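PDB 2GEN: probable transcriptional regulator from Pseudomonas aeruginosa PAO1, which probably binds cis-regulatory DNA through a helix-turn-helix domain, acting as a dimeric transcription factor of the TetR family. Local coordinates for residues T83-V88 / C180-A185; I12-L17 / G56-A61; G143-M148 / V187-V192. All blocks are in the same frame, centred on the assembly; numbering follows the deposited sequence.

Contact 1: T83-V88 / C180-A185; sequences TVRLLV and CRELLA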
loop_
_atom_site.group_PDB
_atom_site.type_symbol
_atom_site.label_atom_id
_atom_site.label_comp_id
_atom_site.label_asym_id
_atom_site.label_seq_id
_atom_site.Cartn_x
_atom_site.Cartn_y
_atom_site.Cartn_z
ATOM N N THR A 83 -20.997 -7.374 -8.119
ATOM C CA THR A 83 -20.544 -5.986 -7.967
ATOM C C THR A 83 -19.258 -5.900 -7.135
ATOM O O THR A 83 -18.321 -5.190 -7.466
ATOM C CB THR A 83 -21.749 -5.142 -7.404
ATOM O OG1 THR A 83 -22.867 -5.257 -8.301
ATOM C CG2 THR A 83 -21.337 -3.671 -7.270
ATOM N N VAL A 84 -19.214 -6.654 -6.038
ATOM C CA VAL A 84 -18.063 -6.709 -5.187
ATOM C C VAL A 84 -16.889 -7.355 -5.935
ATOM O O VAL A 84 -15.796 -6.811 -5.980
ATOM C CB VAL A 84 -18.390 -7.495 -3.916
ATOM C CG1 VAL A 84 -17.137 -7.755 -3.119
ATOM C CG2 VAL A 84 -19.319 -6.631 -3.033
ATOM N N ARG A 85 -17.173 -8.472 -6.581
ATOM C CA ARG A 85 -16.085 -9.182 -7.334
ATOM C C ARG A 85 -15.455 -8.261 -8.362
ATOM O O ARG A 85 -14.253 -8.314 -8.561
ATOM C CB ARG A 85 -16.608 -10.413 -8.032
ATOM C CG ARG A 85 -16.955 -11.621 -7.103
ATOM C CD ARG A 85 -17.683 -12.695 -7.906
ATOM N NE ARG A 85 -16.820 -13.203 -8.974
ATOM C CZ ARG A 85 -15.889 -14.157 -8.818
ATOM N NH1 ARG A 85 -15.721 -14.804 -7.660
ATOM N NH2 ARG A 85 -15.140 -14.506 -9.874
ATOM N N LEU A 86 -16.265 -7.450 -9.052
ATOM C CA LEU A 86 -15.821 -6.518 -10.085
ATOM C C LEU A 86 -14.770 -5.562 -9.579
ATOM O O LEU A 86 -13.831 -5.252 -10.299
ATOM C CB LEU A 86 -17.056 -5.773 -10.661
ATOM C CG LEU A 86 -16.680 -4.763 -11.746
ATOM C CD1 LEU A 86 -16.339 -5.503 -13.043
ATOM C CD2 LEU A 86 -17.884 -3.835 -11.905
ATOM N N LEU A 87 -14.929 -5.027 -8.346
ATOM C CA LEU A 87 -13.912 -4.128 -7.799
ATOM C C LEU A 87 -12.552 -4.829 -7.754
ATOM O O LEU A 87 -11.543 -4.200 -8.013
ATOM C CB LEU A 87 -14.305 -3.704 -6.389
ATOM C CG LEU A 87 -15.592 -2.829 -6.340
ATOM C CD1 LEU A 87 -16.145 -2.720 -4.906
ATOM C CD2 LEU A 87 -15.307 -1.431 -6.868
ATOM N N VAL A 88 -12.571 -6.118 -7.447
ATOM C CA VAL A 88 -11.323 -6.878 -7.304
ATOM C C VAL A 88 -10.775 -7.350 -8.641
ATOM O O VAL A 88 -9.614 -7.060 -8.951
ATOM C CB VAL A 88 -11.514 -8.070 -6.391
ATOM C CG1 VAL A 88 -10.184 -8.976 -6.299
ATOM C CG2 VAL A 88 -11.858 -7.558 -4.956
ATOM N N CYS A 180 -4.011 -15.679 -8.377
ATOM C CA CYS A 180 -4.747 -15.417 -7.133
ATOM C C CYS A 180 -6.020 -14.605 -7.411
ATOM O O CYS A 180 -6.709 -14.220 -6.481
ATOM C CB CYS A 180 -3.894 -14.619 -6.170
ATOM S SG CYS A 180 -2.369 -15.511 -5.715
ATOM N N ARG A 181 -6.331 -14.385 -8.675
ATOM C CA ARG A 181 -7.506 -13.561 -9.025
ATOM C C ARG A 181 -8.811 -14.106 -8.433
ATOM O O ARG A 181 -9.547 -13.350 -7.750
ATOM C CB ARG A 181 -7.622 -13.409 -10.558
ATOM C CG ARG A 181 -8.914 -12.722 -11.019
ATOM C CD ARG A 181 -8.992 -13.003 -12.489
ATOM N NE ARG A 181 -9.817 -12.095 -13.256
ATOM C CZ ARG A 181 -11.072 -12.342 -13.609
ATOM N NH1 ARG A 181 -11.743 -13.447 -13.187
ATOM N NH2 ARG A 181 -11.684 -11.479 -14.382
ATOM N N GLU A 182 -9.123 -15.383 -8.671
ATOM C CA GLU A 182 -10.395 -15.974 -8.177
ATOM C C GLU A 182 -10.423 -15.991 -6.648
ATOM O O GLU A 182 -11.430 -15.596 -6.032
ATOM C CB GLU A 182 -10.688 -17.384 -8.761
ATOM C CG GLU A 182 -12.027 -18.001 -8.243
ATOM C CD GLU A 182 -13.244 -17.176 -8.670
ATOM O OE1 GLU A 182 -13.124 -16.412 -9.672
ATOM O OE2 GLU A 182 -14.303 -17.295 -8.012
ATOM N N LEU A 183 -9.319 -16.403 -6.025
ATOM C CA LEU A 183 -9.269 -16.416 -4.581
ATOM C C LEU A 183 -9.581 -15.030 -3.985
ATOM O O LEU A 183 -10.449 -14.951 -3.090
ATOM C CB LEU A 183 -7.889 -16.863 -4.142
ATOM C CG LEU A 183 -7.710 -16.960 -2.648
ATOM C CD1 LEU A 183 -8.622 -18.040 -2.066
ATOM C CD2 LEU A 183 -6.233 -17.220 -2.410
ATOM N N LEU A 184 -8.923 -13.984 -4.492
ATOM C CA LEU A 184 -9.079 -12.634 -3.891
ATOM C C LEU A 184 -10.518 -12.119 -4.132
ATOM O O LEU A 184 -11.128 -11.520 -3.247
ATOM C CB LEU A 184 -8.025 -11.671 -4.419
ATOM C CG LEU A 184 -6.591 -11.952 -3.885
ATOM C CD1 LEU A 184 -5.591 -10.883 -4.186
ATOM C CD2 LEU A 184 -6.595 -12.233 -2.368
ATOM N N ALA A 185 -11.081 -12.412 -5.311
ATOM C CA ALA A 185 -12.486 -12.014 -5.589
ATOM C C ALA A 185 -13.434 -12.723 -4.617
ATOM O O ALA A 185 -14.344 -12.108 -4.062
ATOM C CB ALA A 185 -12.869 -12.358 -7.028
#
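R85 and E182 reach each other through one bend apiece. The R85 chain bends at chi3 (62°), setting NE, and the E182 chain at chi2 (63°), setting CD; the charged ends meet between helices 80-97 and 181-192. The setting is the all-helical C-terminal domain of a TetR-family regulator, and the two helix segments pack at 132° between their N-to-C directions. The outcome is a bidentate, end-on salt bridge, with each terminal nitrogen of the arginine serving a different carboxylate oxygen. R85 NH2 lies 2.8 Å from E182 OE1 along an almost straight bond, in the guanidinium plane and on the syn lone pair. R85 NH1 stands 2.9 Å from E182 OE2 in a more bent bond, also from the syn side but raised out of the carboxylate plane, the two flat groups being twisted moderately against one another. The methyl of A185 lies over one face of the guanidinium, offset toward its rim, with CB 3.8 Å from R85 NH1. Pairing with E182 may also ease the proximity of R181, whose NH1 comes within 4.9 Å of R85 NH2; R181 has its own salt bridge to D93. Beside the salt bridge the contact is apolar. V88 points at the partner helix, and its CG1 rests against the backbone where L184 joins A185. V157 of helix 150-169 also touches V88, while L184 packs on V156 of the second subunit, so this apolar part adjoins the dimer interface. V88 CG1 sits 3.7 Å from A185 N and 3.9 Å from L184 CB.

Contact 2: I12-L17 / G56-A61; sequences ILQAAL and GELYLA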
loop_
_atom_site.group_PDB
_atom_site.type_symbol
_atom_site.label_atom_id
_atom_site.label_comp_id
_atom_site.label_asym_id
_atom_site.label_seq_id
_atom_site.Cartn_x
_atom_site.Cartn_y
_atom_site.Cartn_z
ATOM N N ILE A 12 1.366 9.030 -26.687
ATOM C CA ILE A 12 2.360 9.837 -25.969
ATOM C C ILE A 12 2.519 9.387 -24.505
ATOM O O ILE A 12 3.643 9.194 -24.014
ATOM C CB ILE A 12 2.027 11.341 -26.066
ATOM C CG1 ILE A 12 2.278 11.824 -27.512
ATOM C CG2 ILE A 12 2.812 12.142 -25.036
ATOM C CD1 ILE A 12 1.582 13.130 -27.857
ATOM N N LEU A 13 1.400 9.181 -23.810
ATOM C CA LEU A 13 1.477 8.659 -22.440
ATOM C C LEU A 13 2.147 7.287 -22.343
ATOM O O LEU A 13 2.901 7.029 -21.407
ATOM C CB LEU A 13 0.095 8.648 -21.774
ATOM C CG LEU A 13 -0.519 10.033 -21.603
ATOM C CD1 LEU A 13 -1.875 9.895 -20.940
ATOM C CD2 LEU A 13 0.412 10.955 -20.736
ATOM N N GLN A 14 1.890 6.396 -23.304
ATOM C CA GLN A 14 2.512 5.084 -23.236
ATOM C C GLN A 14 4.023 5.178 -23.464
ATOM O O GLN A 14 4.786 4.455 -22.835
ATOM C CB GLN A 14 1.830 4.050 -24.163
ATOM C CG GLN A 14 0.425 3.558 -23.648
ATOM C CD GLN A 14 0.396 3.134 -22.142
ATOM O OE1 GLN A 14 -0.077 3.892 -21.259
ATOM N NE2 GLN A 14 0.920 1.946 -21.854
ATOM N N ALA A 15 4.441 6.085 -24.343
ATOM C CA ALA A 15 5.870 6.372 -24.561
ATOM C C ALA A 15 6.519 6.889 -23.292
ATOM O O ALA A 15 7.574 6.413 -22.902
ATOM C CB ALA A 15 6.052 7.401 -25.700
ATOM N N ALA A 16 5.871 7.866 -22.650
ATOM C CA ALA A 16 6.371 8.384 -21.389
ATOM C C ALA A 16 6.512 7.254 -20.354
ATOM O O ALA A 16 7.553 7.096 -19.709
ATOM C CB ALA A 16 5.478 9.505 -20.891
ATOM N N LEU A 17 5.483 6.418 -20.231
ATOM C CA LEU A 17 5.572 5.303 -19.307
ATOM C C LEU A 17 6.784 4.394 -19.602
ATOM O O LEU A 17 7.499 4.011 -18.680
ATOM C CB LEU A 17 4.259 4.500 -19.311
ATOM C CG LEU A 17 4.279 3.181 -18.537
ATOM C CD1 LEU A 17 4.502 3.400 -17.015
ATOM C CD2 LEU A 17 2.956 2.469 -18.789
ATOM N N GLY A 56 1.950 13.719 -14.514
ATOM C CA GLY A 56 0.632 13.770 -13.859
ATOM C C GLY A 56 -0.499 13.247 -14.748
ATOM O O GLY A 56 -1.426 12.581 -14.261
ATOM N N GLU A 57 -0.443 13.527 -16.047
ATOM C CA GLU A 57 -1.470 13.026 -16.969
ATOM C C GLU A 57 -1.391 11.495 -17.058
ATOM O O GLU A 57 -2.449 10.818 -17.134
ATOM C CB GLU A 57 -1.368 13.662 -18.360
ATOM C CG GLU A 57 -1.614 15.206 -18.383
ATOM C CD GLU A 57 -3.080 15.610 -18.270
ATOM O OE1 GLU A 57 -3.974 14.732 -18.085
ATOM O OE2 GLU A 57 -3.362 16.827 -18.354
ATOM N N LEU A 58 -0.171 10.957 -17.040
ATOM C CA LEU A 58 0.021 9.497 -17.021
ATOM C C LEU A 58 -0.644 8.878 -15.774
ATOM O O LEU A 58 -1.325 7.816 -15.843
ATOM C CB LEU A 58 1.518 9.143 -17.097
ATOM C CG LEU A 58 1.898 7.643 -17.037
ATOM C CD1 LEU A 58 1.244 6.866 -18.201
ATOM C CD2 LEU A 58 3.425 7.422 -16.999
ATOM N N TYR A 59 -0.456 9.548 -14.638
ATOM C CA TYR A 59 -1.062 9.114 -13.379
ATOM C C TYR A 59 -2.583 9.126 -13.498
ATOM O O TYR A 59 -3.269 8.105 -13.221
ATOM C CB TYR A 59 -0.603 9.993 -12.195
ATOM C CG TYR A 59 -1.125 9.465 -10.891
ATOM C CD1 TYR A 59 -0.426 8.492 -10.179
ATOM C CD2 TYR A 59 -2.350 9.909 -10.391
ATOM C CE1 TYR A 59 -0.956 7.981 -8.962
ATOM C CE2 TYR A 59 -2.870 9.416 -9.206
ATOM C CZ TYR A 59 -2.192 8.469 -8.504
ATOM O OH TYR A 59 -2.776 7.982 -7.350
ATOM N N LEU A 60 -3.126 10.271 -13.897
ATOM C CA LEU A 60 -4.587 10.419 -13.963
ATOM C C LEU A 60 -5.222 9.451 -14.967
ATOM O O LEU A 60 -6.322 8.924 -14.725
ATOM C CB LEU A 60 -4.980 11.851 -14.307
ATOM C CG LEU A 60 -4.584 12.938 -13.294
ATOM C CD1 LEU A 60 -4.971 14.301 -13.879
ATOM C CD2 LEU A 60 -5.263 12.747 -11.937
ATOM N N ALA A 61 -4.556 9.241 -16.103
ATOM C CA ALA A 61 -5.057 8.262 -17.089
ATOM C C ALA A 61 -5.094 6.845 -16.528
ATOM O O ALA A 61 -6.024 6.080 -16.849
ATOM C CB ALA A 61 -4.234 8.295 -18.347
#
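L58 inserts its two methyls against the backbone side of L13 and L17, where helix 9-23 of the TetR-type DNA-binding domain lies across helix 51-76, the long helix leading on from the predicted helix-turn-helix. The segments cross nearly perpendicularly, at 107° between their N-to-C directions. This half of the contact is the dense one. CG of L58 stands anti to the backbone N (chi1 178°); beyond it, CD1 settles 3.6 Å from L13 O, while CD2 comes 3.8 Å from L17 CA and equally close to L17 CB. The side chains of L17 and L58 meet at about a right angle. L13 packs back on helix 51-76: its CD2 sits 3.7 Å from L58 N, and E57 CB adjoins the same methyl. F48 touches both L13 and E57, and F104 of helix 99-114 also touches L58. Of the E57 side chain, CB is what meets L13; its carboxylate leads away to salt bridges with R120 and R53. Toward solvent the fit relaxes at Q14, which is exposed and starts out pointing away from helix 51-76; its amide OE1 merely grazes L58 CD1 at 4.5 Å, with W101 as a further neighbour. A61, though partly exposed, still keeps close contact with the other methyl of L13, its CB 3.9 Å from L13 CD1.

Contact 3: G143-M148 / V187-V192; sequences GLFREM and VAWDSV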
loop_
_atom_site.group_PDB
_atom_site.type_symbol
_atom_site.label_atom_id
_atom_site.label_comp_id
_atom_site.label_asym_id
_atom_site.label_seq_id
_atom_site.Cartn_x
_atom_site.Cartn_y
_atom_site.Cartn_z
ATOM N N GLY A 143 -29.442 -4.980 3.179
ATOM C CA GLY A 143 -28.859 -5.743 4.281
ATOM C C GLY A 143 -27.991 -6.871 3.753
ATOM O O GLY A 143 -27.813 -7.908 4.437
ATOM N N LEU A 144 -27.462 -6.703 2.539
ATOM C CA LEU A 144 -26.686 -7.806 1.913
ATOM C C LEU A 144 -25.259 -7.881 2.419
ATOM O O LEU A 144 -24.566 -8.882 2.153
ATOM C CB LEU A 144 -26.708 -7.706 0.385
ATOM C CG LEU A 144 -28.130 -7.853 -0.195
ATOM C CD1 LEU A 144 -28.039 -7.813 -1.695
ATOM C CD2 LEU A 144 -28.886 -9.114 0.260
ATOM N N PHE A 145 -24.831 -6.848 3.137
ATOM C CA PHE A 145 -23.455 -6.774 3.609
ATOM C C PHE A 145 -23.399 -6.771 5.127
ATOM O O PHE A 145 -24.307 -6.222 5.817
ATOM C CB PHE A 145 -22.741 -5.499 3.153
ATOM C CG PHE A 145 -22.732 -5.281 1.647
ATOM C CD1 PHE A 145 -22.238 -6.281 0.781
ATOM C CD2 PHE A 145 -23.096 -4.076 1.121
ATOM C CE1 PHE A 145 -22.219 -6.061 -0.607
ATOM C CE2 PHE A 145 -23.057 -3.849 -0.282
ATOM C CZ PHE A 145 -22.612 -4.819 -1.118
ATOM N N ARG A 146 -22.299 -7.299 5.647
ATOM C CA ARG A 146 -22.015 -7.132 7.070
ATOM C C ARG A 146 -21.822 -5.636 7.403
ATOM O O ARG A 146 -21.286 -4.847 6.596
ATOM C CB ARG A 146 -20.829 -8.029 7.470
ATOM C CG ARG A 146 -19.513 -7.336 7.544
ATOM C CD ARG A 146 -18.382 -8.252 8.140
ATOM N NE ARG A 146 -18.251 -8.030 9.580
ATOM C CZ ARG A 146 -17.648 -8.846 10.451
ATOM N NH1 ARG A 146 -17.088 -10.007 10.060
ATOM N NH2 ARG A 146 -17.618 -8.486 11.735
ATOM N N GLU A 147 -22.271 -5.225 8.586
ATOM C CA GLU A 147 -22.244 -3.791 8.963
ATOM C C GLU A 147 -20.815 -3.301 9.187
ATOM O O GLU A 147 -20.073 -3.881 9.986
ATOM C CB GLU A 147 -23.078 -3.513 10.234
ATOM C CG GLU A 147 -24.464 -4.206 10.296
ATOM C CD GLU A 147 -25.400 -3.564 11.334
ATOM O OE1 GLU A 147 -24.930 -3.236 12.460
ATOM O OE2 GLU A 147 -26.607 -3.371 11.015
HETATM N N MSE A 148 -20.436 -2.257 8.465
HETATM C CA MSE A 148 -19.166 -1.583 8.643
HETATM C C MSE A 148 -19.184 -0.207 7.986
HETATM O O MSE A 148 -19.989 0.021 7.055
HETATM C CB MSE A 148 -17.996 -2.454 8.109
HETATM C CG MSE A 148 -17.882 -2.498 6.660
HETATM SE SE MSE A 148 -16.491 -3.869 6.139
HETATM C CE MSE A 148 -17.501 -5.383 6.157
ATOM N N VAL A 187 -12.740 -14.145 -1.668
ATOM C CA VAL A 187 -12.532 -13.700 -0.317
ATOM C C VAL A 187 -13.160 -12.332 -0.090
ATOM O O VAL A 187 -13.738 -12.112 0.960
ATOM C CB VAL A 187 -11.091 -13.611 0.024
ATOM C CG1 VAL A 187 -10.917 -12.850 1.353
ATOM C CG2 VAL A 187 -10.457 -15.076 0.067
ATOM N N ALA A 188 -13.067 -11.437 -1.068
ATOM C CA ALA A 188 -13.662 -10.074 -0.896
ATOM C C ALA A 188 -15.172 -10.258 -0.626
ATOM O O ALA A 188 -15.731 -9.645 0.313
ATOM C CB ALA A 188 -13.433 -9.238 -2.169
ATOM N N TRP A 189 -15.839 -11.024 -1.464
ATOM C CA TRP A 189 -17.307 -11.251 -1.318
ATOM C C TRP A 189 -17.571 -11.903 0.028
ATOM O O TRP A 189 -18.393 -11.437 0.832
ATOM C CB TRP A 189 -17.842 -12.128 -2.447
ATOM C CG TRP A 189 -19.240 -12.559 -2.260
ATOM C CD1 TRP A 189 -19.692 -13.846 -2.295
ATOM C CD2 TRP A 189 -20.386 -11.734 -1.978
ATOM N NE1 TRP A 189 -21.061 -13.898 -2.073
ATOM C CE2 TRP A 189 -21.512 -12.613 -1.881
ATOM C CE3 TRP A 189 -20.590 -10.353 -1.837
ATOM C CZ2 TRP A 189 -22.808 -12.155 -1.626
ATOM C CZ3 TRP A 189 -21.910 -9.915 -1.582
ATOM C CH2 TRP A 189 -22.983 -10.808 -1.470
ATOM N N ASP A 190 -16.836 -12.988 0.329
ATOM C CA ASP A 190 -17.062 -13.636 1.617
ATOM C C ASP A 190 -16.791 -12.756 2.852
ATOM O O ASP A 190 -17.449 -12.946 3.909
ATOM C CB ASP A 190 -16.260 -14.958 1.679
ATOM C CG ASP A 190 -16.885 -16.021 0.858
ATOM O OD1 ASP A 190 -18.128 -16.038 0.695
ATOM O OD2 ASP A 190 -16.138 -16.922 0.401
ATOM N N SER A 191 -15.882 -11.790 2.711
ATOM C CA SER A 191 -15.488 -10.921 3.796
ATOM C C SER A 191 -16.557 -9.885 4.075
ATOM O O SER A 191 -16.729 -9.502 5.218
ATOM C CB SER A 191 -14.179 -10.209 3.520
ATOM O OG SER A 191 -13.138 -11.165 3.443
ATOM N N VAL A 192 -17.271 -9.437 3.034
ATOM C CA VAL A 192 -18.223 -8.329 3.257
ATOM C C VAL A 192 -19.671 -8.769 3.229
ATOM O O VAL A 192 -20.544 -7.980 3.670
ATOM C CB VAL A 192 -18.041 -7.148 2.264
ATOM C CG1 VAL A 192 -16.689 -6.460 2.433
ATOM C CG2 VAL A 192 -18.234 -7.643 0.818
HETATM O O HOH W 1 -16.310 -11.120 7.651
#
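W189 is the first residue of the helical segment 187-192 to meet the loop 143-148, and it does so rim to rim: its CZ3 lies 4.0 Å from F145 CE1, each atom near the plane of the other ring, while the side chains cross at about a right angle. Two residues on, S191 contributes its carbonyl. R146 CD passes 3.6 Å from S191 O, and a water completes the link, donating to S191 O at 3.0 Å and accepting from R146 NH1 at 2.8 Å in the plane of the guanidinium. The hydroxyl of S191 hydrogen-bonds to S191 OG of the second subunit. V192, closing the helix, carries most of the contact. Its carbonyl oxygen accepts the backbone N-H of R146, with R146 N 2.7 Å from V192 O and the donor tilted 30° from the carbonyl plane; a CA-H...O contact adds F145 CA at 3.2 Å from V192 O. The loop thus supplies a polar partner to a carbonyl in the last helical turn. The branches of V192 divide their neighbours: CG2 faces F145 CD1 at 4.2 Å, and CG1 touches CE of M148, a selenomethionine. The loop itself leaves helix 118-141 through a Schellman motif at G143 and leads into helix 150-169. F145 packs on L136 and Y139 of the former and sets its ring edge-to-face with F153 of the latter, while V192 leans on V156 and V157. Helix 80-97 borders the site through V84 and E81, and the second subunit packs its L183 on M148, so the contact lies among three helices of its own chain and at the dimer interface.

Contacts 1 and 3 share helix 181-192 and touch directly, V84 meeting both F145 and W189 and V88 meeting A188; both also border the second subunit. Contact 2 lies on the opposite side of the chain's centre, its centre about 27 Å from that of contact 1 and 35 Å from that of contact 3, and no other subunit touches it. Chemistry follows location. Buried contact 2 joins the predicted DNA-binding end by apolar packing without a hydrogen bond; contact 1, also buried, adds a salt bridge to exposed E182 beside its apolar packing; partly buried contact 3, where a loop meets a helix end, combines apolar contacts with a carbonyl acceptor and a water bridge.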